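Local coordinates for oxidoreductase, NAD-binding/iron-sulfur cluster-binding protein (Nitratireductor pacificus pht-3B, PDB 6ZXU), which carries out reductive dehalogenation as a catabolic enzyme, with cobalamin and two iron-sulfur clusters of the 4Fe-4S type bound in one chain, at residues I567-C575 / Q675-R683; P338-M347 / W443-R451. All coordinates share one frame; numbering follows the deposited sequence.

Interaction 1: residues I567-C575 / Q675-R683. With SF4 (iron/sulfur cluster), chain E.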
loop_
_atom_site.group_PDB
_atom_site.type_symbol
_atom_site.label_atom_id
_atom_site.label_comp_id
_atom_site.label_asym_id
_atom_site.label_seq_id
_atom_site.Cartn_x
_atom_site.Cartn_y
_atom_site.Cartn_z
ATOM N N ILE A 567 -20.256 11.723 9.971
ATOM C CA ILE A 567 -19.716 10.841 8.961
ATOM C C ILE A 567 -20.795 10.563 7.911
ATOM O O ILE A 567 -21.977 10.697 8.174
ATOM C CB ILE A 567 -19.232 9.542 9.667
ATOM C CG1 ILE A 567 -18.215 8.834 8.766
ATOM C CG2 ILE A 567 -20.385 8.676 10.121
ATOM C CD1 ILE A 567 -17.313 7.889 9.461
ATOM N N TRP A 568 -20.364 10.179 6.707
ATOM C CA TRP A 568 -21.247 9.532 5.733
ATOM C C TRP A 568 -21.184 8.020 6.024
ATOM O O TRP A 568 -20.173 7.393 5.736
ATOM C CB TRP A 568 -20.772 9.757 4.289
ATOM C CG TRP A 568 -21.228 11.072 3.638
ATOM C CD1 TRP A 568 -22.482 11.359 3.203
ATOM C CD2 TRP A 568 -20.435 12.209 3.358
ATOM N NE1 TRP A 568 -22.533 12.613 2.699
ATOM C CE2 TRP A 568 -21.278 13.174 2.788
ATOM C CE3 TRP A 568 -19.115 12.541 3.603
ATOM C CZ2 TRP A 568 -20.823 14.429 2.361
ATOM C CZ3 TRP A 568 -18.656 13.753 3.173
ATOM C CH2 TRP A 568 -19.519 14.717 2.599
ATOM N N LYS A 569 -22.186 7.443 6.625
ATOM C CA LYS A 569 -22.074 6.046 7.038
ATOM C C LYS A 569 -22.525 5.148 5.915
ATOM O O LYS A 569 -23.672 5.206 5.450
ATOM C CB LYS A 569 -22.859 5.743 8.354
ATOM C CG LYS A 569 -22.414 4.410 8.974
ATOM C CD LYS A 569 -21.042 4.616 9.615
ATOM C CE LYS A 569 -20.272 3.377 9.687
ATOM N NZ LYS A 569 -18.911 3.674 10.192
ATOM N N ALA A 570 -21.591 4.374 5.380
ATOM C CA ALA A 570 -21.869 3.347 4.429
ATOM C C ALA A 570 -22.508 2.167 5.146
ATOM O O ALA A 570 -22.421 2.036 6.367
ATOM C CB ALA A 570 -20.629 2.879 3.750
ATOM N N ASP A 571 -23.121 1.285 4.383
ATOM C CA ASP A 571 -23.724 0.035 4.945
ATOM C C ASP A 571 -22.661 -1.055 4.998
ATOM O O ASP A 571 -22.350 -1.687 4.002
ATOM C CB ASP A 571 -24.909 -0.414 4.114
ATOM C CG ASP A 571 -25.737 -1.489 4.801
ATOM O OD1 ASP A 571 -25.178 -2.458 5.364
ATOM O OD2 ASP A 571 -27.009 -1.335 4.826
ATOM N N VAL A 572 -22.093 -1.250 6.172
ATOM C CA VAL A 572 -20.973 -2.110 6.323
ATOM C C VAL A 572 -21.352 -3.579 6.201
ATOM O O VAL A 572 -20.520 -4.422 5.856
ATOM C CB VAL A 572 -20.166 -1.819 7.606
ATOM C CG1 VAL A 572 -19.665 -0.389 7.602
ATOM C CG2 VAL A 572 -20.976 -2.085 8.861
ATOM N N GLU A 573 -22.602 -3.899 6.502
ATOM C CA GLU A 573 -23.075 -5.273 6.290
ATOM C C GLU A 573 -23.131 -5.621 4.800
ATOM O O GLU A 573 -22.654 -6.697 4.408
ATOM C CB GLU A 573 -24.425 -5.429 6.888
ATOM C CG GLU A 573 -25.025 -6.808 6.644
ATOM C CD GLU A 573 -26.414 -6.896 7.285
ATOM O OE1 GLU A 573 -26.939 -5.896 7.897
ATOM O OE2 GLU A 573 -27.001 -7.988 7.193
ATOM N N LYS A 574 -23.666 -4.738 3.980
ATOM C CA LYS A 574 -23.721 -4.973 2.529
ATOM C C LYS A 574 -22.328 -5.019 1.905
ATOM O O LYS A 574 -21.992 -5.993 1.173
ATOM C CB LYS A 574 -24.541 -3.942 1.827
ATOM C CG LYS A 574 -26.005 -4.010 2.145
ATOM C CD LYS A 574 -26.873 -3.406 1.052
ATOM C CE LYS A 574 -26.713 -1.924 1.037
ATOM N NZ LYS A 574 -27.717 -1.214 0.186
ATOM N N CYS A 575 -21.451 -4.076 2.285
ATOM C CA CYS A 575 -20.096 -4.107 1.760
ATOM C C CYS A 575 -19.346 -5.367 2.252
ATOM O O CYS A 575 -18.750 -6.121 1.425
ATOM C CB CYS A 575 -19.336 -2.828 2.085
ATOM S SG CYS A 575 -17.632 -2.914 1.597
ATOM N N GLN A 675 -33.026 5.751 -0.572
ATOM C CA GLN A 675 -32.082 4.741 -0.134
ATOM C C GLN A 675 -32.104 4.649 1.416
ATOM O O GLN A 675 -32.021 5.661 2.093
ATOM C CB GLN A 675 -30.663 5.077 -0.577
ATOM C CG GLN A 675 -29.609 4.087 -0.117
ATOM C CD GLN A 675 -28.212 4.620 -0.328
ATOM O OE1 GLN A 675 -27.928 5.759 -0.014
ATOM N NE2 GLN A 675 -27.346 3.810 -0.905
ATOM N N LYS A 676 -32.235 3.431 1.948
ATOM C CA LYS A 676 -32.200 3.170 3.364
ATOM C C LYS A 676 -31.118 2.188 3.675
ATOM O O LYS A 676 -31.143 1.032 3.257
ATOM C CB LYS A 676 -33.537 2.627 3.876
ATOM C CG LYS A 676 -34.728 3.458 3.481
ATOM C CD LYS A 676 -34.711 4.850 4.041
ATOM C CE LYS A 676 -35.891 5.638 3.468
ATOM N NZ LYS A 676 -35.813 7.085 3.797
ATOM N N LEU A 677 -30.116 2.644 4.384
ATOM C CA LEU A 677 -29.000 1.863 4.808
ATOM C C LEU A 677 -29.141 1.507 6.317
ATOM O O LEU A 677 -29.860 2.166 7.055
ATOM C CB LEU A 677 -27.677 2.652 4.520
ATOM C CG LEU A 677 -27.451 3.055 3.046
ATOM C CD1 LEU A 677 -26.197 3.856 2.965
ATOM C CD2 LEU A 677 -27.328 1.846 2.075
ATOM N N ALA A 678 -28.422 0.463 6.729
ATOM C CA ALA A 678 -28.357 0.048 8.121
ATOM C C ALA A 678 -27.017 0.515 8.715
ATOM O O ALA A 678 -25.991 0.554 7.997
ATOM C CB ALA A 678 -28.474 -1.444 8.237
ATOM N N MET A 679 -27.031 0.987 9.939
ATOM C CA MET A 679 -25.803 1.367 10.639
ATOM C C MET A 679 -25.680 0.560 11.928
ATOM O O MET A 679 -26.678 0.169 12.495
ATOM C CB MET A 679 -25.735 2.852 10.941
ATOM C CG MET A 679 -26.857 3.370 11.758
ATOM S SD MET A 679 -26.620 4.970 12.500
ATOM C CE MET A 679 -25.901 6.027 11.251
ATOM N N TYR A 680 -24.471 0.367 12.389
ATOM C CA TYR A 680 -24.246 -0.489 13.531
ATOM C C TYR A 680 -23.324 0.231 14.508
ATOM O O TYR A 680 -22.145 -0.117 14.635
ATOM C CB TYR A 680 -23.687 -1.822 13.108
ATOM C CG TYR A 680 -24.630 -2.577 12.233
ATOM C CD1 TYR A 680 -25.713 -3.226 12.750
ATOM C CD2 TYR A 680 -24.515 -2.518 10.854
ATOM C CE1 TYR A 680 -26.638 -3.875 11.948
ATOM C CE2 TYR A 680 -25.466 -3.115 10.021
ATOM C CZ TYR A 680 -26.539 -3.803 10.603
ATOM O OH TYR A 680 -27.472 -4.469 9.765
ATOM N N PRO A 681 -23.890 1.216 15.242
ATOM C CA PRO A 681 -23.107 1.849 16.289
ATOM C C PRO A 681 -22.969 0.876 17.446
ATOM O O PRO A 681 -23.574 -0.170 17.415
ATOM C CB PRO A 681 -23.947 3.069 16.654
ATOM C CG PRO A 681 -25.333 2.660 16.313
ATOM C CD PRO A 681 -25.237 1.773 15.142
ATOM N N PRO A 682 -22.181 1.237 18.494
ATOM C CA PRO A 682 -21.982 0.309 19.613
ATOM C C PRO A 682 -23.204 -0.429 20.154
ATOM O O PRO A 682 -23.102 -1.616 20.490
ATOM C CB PRO A 682 -21.329 1.191 20.666
ATOM C CG PRO A 682 -20.474 2.086 19.816
ATOM C CD PRO A 682 -21.315 2.420 18.634
ATOM N N ARG A 683 -24.343 0.202 20.222
ATOM C CA ARG A 683 -25.447 -0.557 20.734
ATOM C C ARG A 683 -25.862 -1.759 19.921
ATOM O O ARG A 683 -26.547 -2.601 20.440
ATOM C CB ARG A 683 -26.647 0.320 20.981
ATOM C CG ARG A 683 -27.303 0.924 19.835
ATOM C CD ARG A 683 -28.490 1.804 20.316
ATOM N NE ARG A 683 -29.582 0.954 20.747
ATOM C CZ ARG A 683 -30.547 0.495 19.972
ATOM N NH1 ARG A 683 -30.629 0.896 18.727
ATOM N NH2 ARG A 683 -31.431 -0.398 20.437
HETATM FE FE1 SF4 E . -17.475 -2.053 -0.494
HETATM FE FE2 SF4 E . -16.769 -2.420 -3.149
HETATM FE FE3 SF4 E . -16.474 0.094 -1.970
HETATM FE FE4 SF4 E . -18.962 -0.928 -2.533
HETATM S S1 SF4 E . -17.360 -0.425 -3.961
HETATM S S2 SF4 E . -18.266 0.067 -0.630
HETATM S S3 SF4 E . -18.607 -3.136 -2.137
HETATM S S4 SF4 E . -15.471 -1.801 -1.374
HETATM O O HOH W 1 -23.287 0.331 8.257
HETATM O O HOH W 2 -29.799 -0.891 2.014
#
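Asp571, the N-cap of the helix that brings Cys575 to a 4Fe-4S cluster, joins the 4Fe-4S dicluster region to the extended segment 675-683. Its carboxylate is divided: OD2 accepts a nearly straight bond (171°) from Ala678 N at 3.0 Å, and OD1 caps the helix through Lys574 N at 3.1 Å. The two donors approach from opposite faces of the carboxylate, each well out of its plane, and Arg700 adds a salt bridge to OD2. An alanine in place of Asp571 would probably leave Ala678 N and Lys574 N without their side-chain acceptor, and Arg700 without one carboxylate mate. One turn on, Cys575 SG ligates iron FE1 of the cluster at 2.3 Å. Glu573, its CG turned opposite the backbone N (chi1 177°) and its chain extended, reaches Tyr680, whose OH donates a very short bond to OE1 (2.4 Å); carboxylate and ring planes stand 61° apart, and Arg700 also pairs with this oxygen. A water bridges Ala570 O, Val572 N and Ala678 O, while Leu677 CD2 lies 3.6 Å from Lys574 NZ, which bonds to Asn552 O. Around this pair, helix 700-709 packs on Leu677 through Tyr680, and Met679 also rests on strand 560-562.

Interaction 2: residues P338-M347 / W443-R451; sequences PMKHPLALGM and WISASQSMR
Ser447 OG meets the first turn of helix 342-354, 3.5 Å from Ala344 CB, where the two backbones draw close: the CA atoms of Ala344 and Ser447 are 4.9 Å apart. Ala344 and Ser447, both small, probably permit this approach. The short axes of 342-347 and 445-451 run in the same general direction, 23° apart and 8.8 Å at their closest.

Further along, the thioether of Met347 lies over the backbone of the second helix, with SD 3.4 Å from Arg451 N and CE beside Ser447 O. Its CG is anti to the carbonyl carbon (chi1 -63°), and the bend at chi3 turns the methyl toward that carbonyl. Met450 answers from the other helix: its CG takes the methyl of Met339 at 3.8 Å, the two chains crossing at about a right angle, and its CE touches Pro338 CB. Pro338 CB also rests against Ala446 CB. At the other end, Lys340 lays CD against the edge of the Trp443 indole, 3.7 Å from CZ3, and His341 sets CB 3.6 Å from Trp443 O.

These groups are positioned by a second layer. The His341 ring is held at both nitrogens: ND1 accepts from Leu343 N at 3.0 Å, capping helix 342-354, while NE2 bonds to Phe642 O. Trp443 NE1 reaches Thr658 OG1, Lys340 NZ donates to Gly585 O, and the Arg451 guanidinium, at the end of an extended chain, forms a salt bridge with Asp118.

The contacts are largely methyl, methylene and thioether groups against each other and against backbone; the polar ends of Lys340, His341, Trp443 and Arg451 find their partners in surrounding parts of the protein, which probably fixes the direction of each side chain.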
loop_
_atom_site.group_PDB
_atom_site.type_symbol
_atom_site.label_atom_id
_atom_site.label_comp_id
_atom_site.label_asym_id
_atom_site.label_seq_id
_atom_site.Cartn_x
_atom_site.Cartn_y
_atom_site.Cartn_z
ATOM N N PRO A 338 -9.627 -12.992 0.368
ATOM C CA PRO A 338 -8.577 -12.181 -0.194
ATOM C C PRO A 338 -7.358 -12.954 -0.685
ATOM O O PRO A 338 -6.340 -12.337 -1.084
ATOM C CB PRO A 338 -8.144 -11.302 1.021
ATOM C CG PRO A 338 -8.320 -12.222 2.207
ATOM C CD PRO A 338 -9.404 -13.218 1.818
ATOM N N MET A 339 -7.466 -14.273 -0.670
ATOM C CA MET A 339 -6.321 -15.144 -0.988
ATOM C C MET A 339 -6.630 -16.124 -2.116
ATOM O O MET A 339 -6.058 -17.184 -2.198
ATOM C CB MET A 339 -5.926 -15.922 0.270
ATOM C CG MET A 339 -5.222 -15.020 1.293
ATOM S SD MET A 339 -3.619 -14.559 0.734
ATOM C CE MET A 339 -3.274 -12.946 1.484
ATOM N N LYS A 340 -7.508 -15.727 -2.999
ATOM C CA LYS A 340 -7.873 -16.532 -4.105
ATOM C C LYS A 340 -6.857 -16.450 -5.245
ATOM O O LYS A 340 -6.748 -17.362 -6.024
ATOM C CB LYS A 340 -9.231 -16.088 -4.642
ATOM C CG LYS A 340 -10.324 -16.056 -3.626
ATOM C CD LYS A 340 -11.655 -15.839 -4.390
ATOM C CE LYS A 340 -12.634 -14.968 -3.675
ATOM N NZ LYS A 340 -13.976 -14.905 -4.319
ATOM N N HIS A 341 -6.100 -15.342 -5.365
ATOM C CA HIS A 341 -5.158 -15.195 -6.462
ATOM C C HIS A 341 -3.764 -15.588 -6.012
ATOM O O HIS A 341 -3.383 -15.314 -4.877
ATOM C CB HIS A 341 -5.182 -13.755 -6.960
ATOM C CG HIS A 341 -4.420 -13.551 -8.224
ATOM N ND1 HIS A 341 -3.045 -13.487 -8.258
ATOM C CD2 HIS A 341 -4.838 -13.378 -9.488
ATOM C CE1 HIS A 341 -2.643 -13.261 -9.499
ATOM N NE2 HIS A 341 -3.719 -13.219 -10.267
ATOM N N PRO A 342 -2.984 -16.281 -6.871
ATOM C CA PRO A 342 -1.617 -16.746 -6.464
ATOM C C PRO A 342 -0.639 -15.682 -5.999
ATOM O O PRO A 342 0.250 -15.976 -5.193
ATOM C CB PRO A 342 -1.073 -17.366 -7.757
ATOM C CG PRO A 342 -2.273 -17.901 -8.434
ATOM C CD PRO A 342 -3.375 -16.900 -8.165
ATOM N N LEU A 343 -0.758 -14.465 -6.502
ATOM C CA LEU A 343 0.092 -13.387 -6.059
ATOM C C LEU A 343 -0.145 -13.003 -4.615
ATOM O O LEU A 343 0.804 -12.845 -3.837
ATOM C CB LEU A 343 -0.070 -12.159 -6.983
ATOM C CG LEU A 343 0.859 -10.990 -6.692
ATOM C CD1 LEU A 343 2.343 -11.338 -6.799
ATOM C CD2 LEU A 343 0.563 -9.813 -7.621
ATOM N N ALA A 344 -1.415 -12.851 -4.244
ATOM C CA ALA A 344 -1.759 -12.636 -2.844
ATOM C C ALA A 344 -1.287 -13.806 -1.929
ATOM O O ALA A 344 -0.739 -13.593 -0.859
ATOM C CB ALA A 344 -3.262 -12.474 -2.726
ATOM N N LEU A 345 -1.476 -15.027 -2.377
ATOM C CA LEU A 345 -0.926 -16.189 -1.660
ATOM C C LEU A 345 0.593 -16.112 -1.491
ATOM O O LEU A 345 1.124 -16.555 -0.470
ATOM C CB LEU A 345 -1.313 -17.520 -2.344
ATOM C CG LEU A 345 -2.789 -17.877 -2.143
ATOM C CD1 LEU A 345 -3.267 -18.918 -3.103
ATOM C CD2 LEU A 345 -2.986 -18.413 -0.719
ATOM N N GLY A 346 1.306 -15.513 -2.425
ATOM C CA GLY A 346 2.780 -15.294 -2.253
ATOM C C GLY A 346 3.071 -14.347 -1.147
ATOM O O GLY A 346 4.151 -14.384 -0.554
ATOM N N MET A 347 2.154 -13.405 -0.875
ATOM C CA MET A 347 2.377 -12.420 0.217
ATOM C C MET A 347 1.996 -12.950 1.593
ATOM O O MET A 347 2.546 -12.492 2.583
ATOM C CB MET A 347 1.578 -11.156 -0.061
ATOM C CG MET A 347 2.032 -10.467 -1.328
ATOM S SD MET A 347 1.001 -9.005 -1.632
ATOM C CE MET A 347 0.473 -9.086 -3.302
ATOM N N TRP A 443 -9.995 -10.034 -10.144
ATOM C CA TRP A 443 -9.039 -10.977 -9.547
ATOM C C TRP A 443 -7.829 -10.361 -8.917
ATOM O O TRP A 443 -7.180 -10.997 -8.112
ATOM C CB TRP A 443 -8.659 -12.148 -10.562
ATOM C CG TRP A 443 -9.888 -12.877 -10.847
ATOM C CD1 TRP A 443 -10.692 -12.769 -11.932
ATOM C CD2 TRP A 443 -10.572 -13.727 -9.916
ATOM N NE1 TRP A 443 -11.819 -13.535 -11.735
ATOM C CE2 TRP A 443 -11.780 -14.102 -10.498
ATOM C CE3 TRP A 443 -10.262 -14.226 -8.675
ATOM C CZ2 TRP A 443 -12.700 -14.968 -9.837
ATOM C CZ3 TRP A 443 -11.154 -15.088 -8.019
ATOM C CH2 TRP A 443 -12.361 -15.447 -8.609
ATOM N N ILE A 444 -7.556 -9.105 -9.197
ATOM C CA ILE A 444 -6.369 -8.450 -8.628
ATOM C C ILE A 444 -6.683 -7.579 -7.386
ATOM O O ILE A 444 -5.798 -7.038 -6.772
ATOM C CB ILE A 444 -5.650 -7.655 -9.716
ATOM C CG1 ILE A 444 -4.151 -7.422 -9.377
ATOM C CG2 ILE A 444 -6.313 -6.309 -9.988
ATOM C CD1 ILE A 444 -3.407 -8.700 -9.186
ATOM N N SER A 445 -7.957 -7.381 -7.088
ATOM C CA SER A 445 -8.361 -6.385 -6.097
ATOM C C SER A 445 -7.715 -6.629 -4.726
ATOM O O SER A 445 -7.050 -5.761 -4.190
ATOM C CB SER A 445 -9.875 -6.346 -5.942
ATOM O OG SER A 445 -10.244 -5.449 -4.936
ATOM N N ALA A 446 -7.862 -7.833 -4.221
ATOM C CA ALA A 446 -7.290 -8.149 -2.953
ATOM C C ALA A 446 -5.767 -8.127 -2.978
ATOM O O ALA A 446 -5.141 -7.830 -1.941
ATOM C CB ALA A 446 -7.746 -9.487 -2.464
ATOM N N SER A 447 -5.148 -8.420 -4.122
ATOM C CA SER A 447 -3.687 -8.298 -4.214
ATOM C C SER A 447 -3.239 -6.868 -4.107
ATOM O O SER A 447 -2.143 -6.594 -3.573
ATOM C CB SER A 447 -3.184 -8.950 -5.552
ATOM O OG SER A 447 -3.237 -10.357 -5.520
ATOM N N GLN A 448 -4.037 -5.912 -4.578
ATOM C CA GLN A 448 -3.738 -4.504 -4.366
ATOM C C GLN A 448 -3.811 -4.131 -2.905
ATOM O O GLN A 448 -2.931 -3.433 -2.374
ATOM C CB GLN A 448 -4.671 -3.599 -5.185
ATOM C CG GLN A 448 -4.409 -3.625 -6.700
ATOM C CD GLN A 448 -4.929 -2.369 -7.426
ATOM O OE1 GLN A 448 -6.057 -2.363 -7.933
ATOM N NE2 GLN A 448 -4.103 -1.280 -7.444
ATOM N N SER A 449 -4.807 -4.612 -2.221
ATOM C CA SER A 449 -4.919 -4.398 -0.741
ATOM C C SER A 449 -3.753 -5.008 0.010
ATOM O O SER A 449 -3.144 -4.370 0.865
ATOM C CB SER A 449 -6.227 -5.018 -0.213
ATOM O OG SER A 449 -7.328 -4.338 -0.729
ATOM N N MET A 450 -3.409 -6.241 -0.329
ATOM C CA MET A 450 -2.396 -6.990 0.442
ATOM C C MET A 450 -1.006 -6.461 0.224
ATOM O O MET A 450 -0.202 -6.466 1.156
ATOM C CB MET A 450 -2.441 -8.492 0.102
ATOM C CG MET A 450 -3.680 -9.239 0.566
ATOM S SD MET A 450 -3.841 -9.234 2.389
ATOM C CE MET A 450 -5.604 -8.724 2.587
ATOM N N ARG A 451 -0.675 -6.080 -1.012
ATOM C CA ARG A 451 0.608 -5.436 -1.241
ATOM C C ARG A 451 0.799 -4.245 -0.296
ATOM O O ARG A 451 1.796 -4.105 0.360
ATOM C CB ARG A 451 0.740 -4.962 -2.671
ATOM C CG ARG A 451 1.950 -4.042 -2.887
ATOM C CD ARG A 451 1.928 -3.212 -4.124
ATOM N NE ARG A 451 2.835 -2.079 -4.053
ATOM C CZ ARG A 451 2.491 -0.901 -3.507
ATOM N NH1 ARG A 451 1.234 -0.689 -3.074
ATOM N NH2 ARG A 451 3.355 0.082 -3.433
#

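Overall arrangement
Interaction 1 and interaction 2 occur in series along the chain, with the second closing before the first opens. Their centres are 27 Å apart and their nearest atoms about 10 Å apart, so they do not touch, yet both contribute to the cobalamin pocket. In interaction 1, Lys569 forms salt bridges with cobalamin and with Asp503, and segment 567-575 borders both the cobalamin and the cluster it helps to bind. Interaction 2 supplies Ser449, which touches cobalamin; the side chain of Ala446 lies about 8 Å from that cofactor and about 11 Å from a cluster. Interaction 1 has hydrogen bonds and a bridging water at its core beside apolar packing, whereas interaction 2 is mostly side-chain packing of helix ends and their preceding loops.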